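Local coordinates for protein 2-hydroxymethyl glutarate dehydrogenase (Eubacterium barkeri, PDB 3CKY) that catalyses the NAD-dependent interconversion of 2-formylglutarate and (S)-2-hydroxymethylglutarate, a step in the fermentation of nicotinate, at residues Q206-I209 / G210-G214; A248-A251 / G252-N256. All coordinates share one frame; numbering follows the deposited sequence.

Two helix ends from one chain give a worked example of how a helix can finish and of what borders its last turn. Contact 1 comes first along the chain, at the end of helix 202-210 and in the loop that leads to helix 217-228; contact 2 follows within the last turns of helix 238-255. Both belong to the helical C-terminal region of this two-domain dehydrogenase, yet their centres lie about 33 Å apart and their nearest atoms about 20 Å, without touching. Each meets the second subunit of the homotetramer, and contact 2 also meets the third, which places both helix ends at subunit interfaces.

Contact 1 of 2, residues Q206-I209 / G210-G214; sequences QEII and GKSSG
S212 closes back on the last turn of helix 202-210, its OG donating a hydrogen bond of 2.6 Å to I208 O. With OG anti to its own carbonyl carbon (chi1 -63°), the hydroxyl is turned back to that oxygen. K211 N reaches the same I208 O at 3.1 Å from the opposite face of the carbonyl plane, so two donors grip one acceptor. S212 N bonds to I209 O at 2.9 Å, while G210 N keeps a helical bond to Q206 O. This is the tight side: I208 and I209 are buried, I209 CG2 rests 3.8 Å from G214 C, and I208 packs on V164 of the second subunit. Replacing this serine by alanine removes the hydroxyl and would probably leave one face of the I208 carbonyl without its donor, K211 N remaining on the other.

The other side is more open, though K211 also rests on Y162 of the second subunit. K211 lays its chain over the E207 carbonyl, CG at 3.3 Å from E207 O, and a bend at chi4 carries NZ to a water, 2.6 Å away, that donates to Q206 O. E207 OE2 stays 6.2 Å from K211 NZ, too far for a salt bridge. The change from the i to i-4 bond of G210 to the i to i-3 bonds of K211 and S212 is the 3-10-like tightening common at helix C-termini, here leading to helix 217-228.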
loop_
_atom_site.group_PDB
_atom_site.type_symbol
_atom_site.label_atom_id
_atom_site.label_comp_id
_atom_site.label_asym_id
_atom_site.label_seq_id
_atom_site.Cartn_x
_atom_site.Cartn_y
_atom_site.Cartn_z
ATOM N N GLN A 206 4.945 23.201 14.475
ATOM C CA GLN A 206 3.650 23.863 14.376
ATOM C C GLN A 206 3.775 25.281 13.854
ATOM O O GLN A 206 3.025 25.702 12.957
ATOM C CB GLN A 206 2.938 23.926 15.710
ATOM C CG GLN A 206 1.439 24.186 15.482
ATOM C CD GLN A 206 0.778 24.842 16.632
ATOM O OE1 GLN A 206 1.441 25.370 17.540
ATOM N NE2 GLN A 206 -0.556 24.827 16.618
ATOM N N GLU A 207 4.724 26.007 14.428
ATOM C CA GLU A 207 4.939 27.379 14.044
ATOM C C GLU A 207 5.294 27.458 12.573
ATOM O O GLU A 207 4.670 28.189 11.830
ATOM C CB GLU A 207 6.051 27.993 14.873
ATOM C CG GLU A 207 6.244 29.466 14.605
ATOM C CD GLU A 207 7.419 30.037 15.363
ATOM O OE1 GLU A 207 8.235 29.236 15.896
ATOM O OE2 GLU A 207 7.528 31.290 15.419
ATOM N N ILE A 208 6.285 26.687 12.149
ATOM C CA ILE A 208 6.839 26.837 10.807
ATOM C C ILE A 208 5.969 26.184 9.734
ATOM O O ILE A 208 5.616 26.824 8.756
ATOM C CB ILE A 208 8.307 26.335 10.755
ATOM C CG1 ILE A 208 9.191 27.310 11.545
ATOM C CG2 ILE A 208 8.791 26.215 9.319
ATOM C CD1 ILE A 208 10.599 26.866 11.712
ATOM N N ILE A 209 5.594 24.930 9.923
ATOM C CA ILE A 209 4.766 24.228 8.931
ATOM C C ILE A 209 3.373 24.850 8.823
ATOM O O ILE A 209 2.794 24.918 7.733
ATOM C CB ILE A 209 4.652 22.734 9.255
ATOM C CG1 ILE A 209 6.047 22.101 9.197
ATOM C CG2 ILE A 209 3.685 22.012 8.297
ATOM C CD1 ILE A 209 6.149 20.787 9.939
ATOM N N GLY A 210 2.855 25.331 9.952
ATOM C CA GLY A 210 1.585 26.061 9.975
ATOM C C GLY A 210 1.550 27.286 9.099
ATOM O O GLY A 210 0.481 27.685 8.659
ATOM N N LYS A 211 2.709 27.876 8.841
ATOM C CA LYS A 211 2.796 29.018 7.953
ATOM C C LYS A 211 3.461 28.658 6.622
ATOM O O LYS A 211 3.905 29.527 5.889
ATOM C CB LYS A 211 3.556 30.122 8.677
ATOM C CG LYS A 211 2.944 30.386 10.039
ATOM C CD LYS A 211 3.531 31.591 10.729
ATOM C CE LYS A 211 3.290 31.517 12.236
ATOM N NZ LYS A 211 2.022 30.771 12.599
ATOM N N SER A 212 3.506 27.368 6.312
ATOM C CA SER A 212 4.234 26.882 5.159
ATOM C C SER A 212 3.348 25.949 4.345
ATOM O O SER A 212 2.219 25.669 4.740
ATOM C CB SER A 212 5.516 26.183 5.616
ATOM O OG SER A 212 6.376 27.092 6.280
ATOM N N SER A 213 3.893 25.476 3.217
ATOM C CA SER A 213 3.150 24.735 2.209
ATOM C C SER A 213 2.698 23.353 2.667
ATOM O O SER A 213 1.833 22.755 2.035
ATOM C CB SER A 213 3.991 24.611 0.929
ATOM O OG SER A 213 5.257 24.046 1.224
ATOM N N GLY A 214 3.269 22.857 3.763
ATOM C CA GLY A 214 2.893 21.565 4.322
ATOM C C GLY A 214 1.605 21.587 5.122
ATOM O O GLY A 214 1.102 20.528 5.485
HETATM O O HOH W 1 1.639 28.196 12.755
#

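Contact 2 of 2, residues A248-A251 / G252-N256; sequences ALEA and GKEGN
Different first torsions bring E250 and E254 together: E250 has CG anti to its backbone N (chi1 -174°), whereas in E254 CG lies anti to the carbonyl carbon (chi1 -66°). One turn apart on helix 238-255, the two extended chains pass at a slant, and their carboxylate planes stand 64° apart. E250 OE1 and E254 OE2 come within 2.8 Å, while E254 CG lies 3.3 Å from E250 O, over the backbone of the preceding turn. Beneath them the helical ladder is regular: G252 N bonds to A248 O at 2.8 Å and E254 N to E250 O at 3.0 Å. The last of its four rungs, G255 N to A251 O, is the least straight, and N256, with positive phi, ends the helix in a Schellman motif. L249 faces helix 260-274, and A251 packs on L194 of the second subunit. E250 OE1 also has a weak hydrogen bond with S101, on the segment leading into helix 102-114, and the E250 side chain lies about 8 Å from that of K243, an NAD-binding residue by similarity. Two carboxylate oxygens this close would repel if both were charged, so the closeness would probably raise the proton affinity of one or both carboxylates.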
loop_
_atom_site.group_PDB
_atom_site.type_symbol
_atom_site.label_atom_id
_atom_site.label_comp_id
_atom_site.label_asym_id
_atom_site.label_seq_id
_atom_site.Cartn_x
_atom_site.Cartn_y
_atom_site.Cartn_z
ATOM N N ALA A 248 -14.504 5.314 1.256
ATOM C CA ALA A 248 -13.729 5.780 0.129
ATOM C C ALA A 248 -13.208 4.619 -0.720
ATOM O O ALA A 248 -13.320 4.645 -1.938
ATOM C CB ALA A 248 -12.565 6.654 0.612
ATOM N N LEU A 249 -12.655 3.602 -0.075
ATOM C CA LEU A 249 -12.148 2.420 -0.761
ATOM C C LEU A 249 -13.271 1.648 -1.445
ATOM O O LEU A 249 -13.058 1.074 -2.521
ATOM C CB LEU A 249 -11.392 1.505 0.213
ATOM C CG LEU A 249 -10.097 2.071 0.822
ATOM C CD1 LEU A 249 -9.500 1.086 1.829
ATOM C CD2 LEU A 249 -9.084 2.441 -0.241
ATOM N N GLU A 250 -14.439 1.607 -0.812
ATOM C CA GLU A 250 -15.624 0.996 -1.423
ATOM C C GLU A 250 -15.988 1.755 -2.689
ATOM O O GLU A 250 -16.242 1.147 -3.731
ATOM C CB GLU A 250 -16.817 0.984 -0.454
ATOM C CG GLU A 250 -18.006 0.221 -1.005
ATOM C CD GLU A 250 -19.316 0.473 -0.265
ATOM O OE1 GLU A 250 -20.372 0.083 -0.829
ATOM O OE2 GLU A 250 -19.282 1.067 0.848
ATOM N N ALA A 251 -16.000 3.082 -2.616
ATOM C CA ALA A 251 -16.274 3.895 -3.816
ATOM C C ALA A 251 -15.192 3.724 -4.890
ATOM O O ALA A 251 -15.493 3.674 -6.087
ATOM C CB ALA A 251 -16.465 5.374 -3.457
ATOM N N GLY A 252 -13.929 3.636 -4.477
ATOM C CA GLY A 252 -12.848 3.365 -5.416
ATOM C C GLY A 252 -12.992 2.049 -6.172
ATOM O O GLY A 252 -12.758 1.992 -7.386
ATOM N N LYS A 253 -13.369 0.993 -5.450
ATOM C CA LYS A 253 -13.594 -0.332 -6.028
ATOM C C LYS A 253 -14.762 -0.305 -7.005
ATOM O O LYS A 253 -14.657 -0.832 -8.105
ATOM C CB LYS A 253 -13.837 -1.376 -4.920
ATOM C CG LYS A 253 -14.401 -2.726 -5.410
ATOM C CD LYS A 253 -14.352 -3.813 -4.326
ATOM C CE LYS A 253 -14.703 -5.215 -4.907
ATOM N NZ LYS A 253 -14.326 -6.400 -4.012
ATOM N N GLU A 254 -15.870 0.312 -6.593
ATOM C CA GLU A 254 -17.079 0.415 -7.432
ATOM C C GLU A 254 -16.857 1.286 -8.679
ATOM O O GLU A 254 -17.438 1.031 -9.725
ATOM C CB GLU A 254 -18.257 0.964 -6.617
ATOM C CG GLU A 254 -18.723 0.019 -5.507
ATOM C CD GLU A 254 -19.563 0.694 -4.413
ATOM O OE1 GLU A 254 -19.534 1.948 -4.271
ATOM O OE2 GLU A 254 -20.258 -0.042 -3.673
ATOM N N GLY A 255 -16.005 2.304 -8.566
ATOM C CA GLY A 255 -15.697 3.177 -9.697
ATOM C C GLY A 255 -14.413 2.846 -10.447
ATOM O O GLY A 255 -14.067 3.532 -11.404
ATOM N N ASN A 256 -13.722 1.782 -10.049
ATOM C CA ASN A 256 -12.406 1.429 -10.615
ATOM C C ASN A 256 -11.431 2.593 -10.601
ATOM O O ASN A 256 -10.828 2.924 -11.615
ATOM C CB ASN A 256 -12.529 0.854 -12.026
ATOM C CG ASN A 256 -13.416 -0.357 -12.074
ATOM O OD1 ASN A 256 -13.182 -1.342 -11.372
ATOM N ND2 ASN A 256 -14.438 -0.293 -12.891
#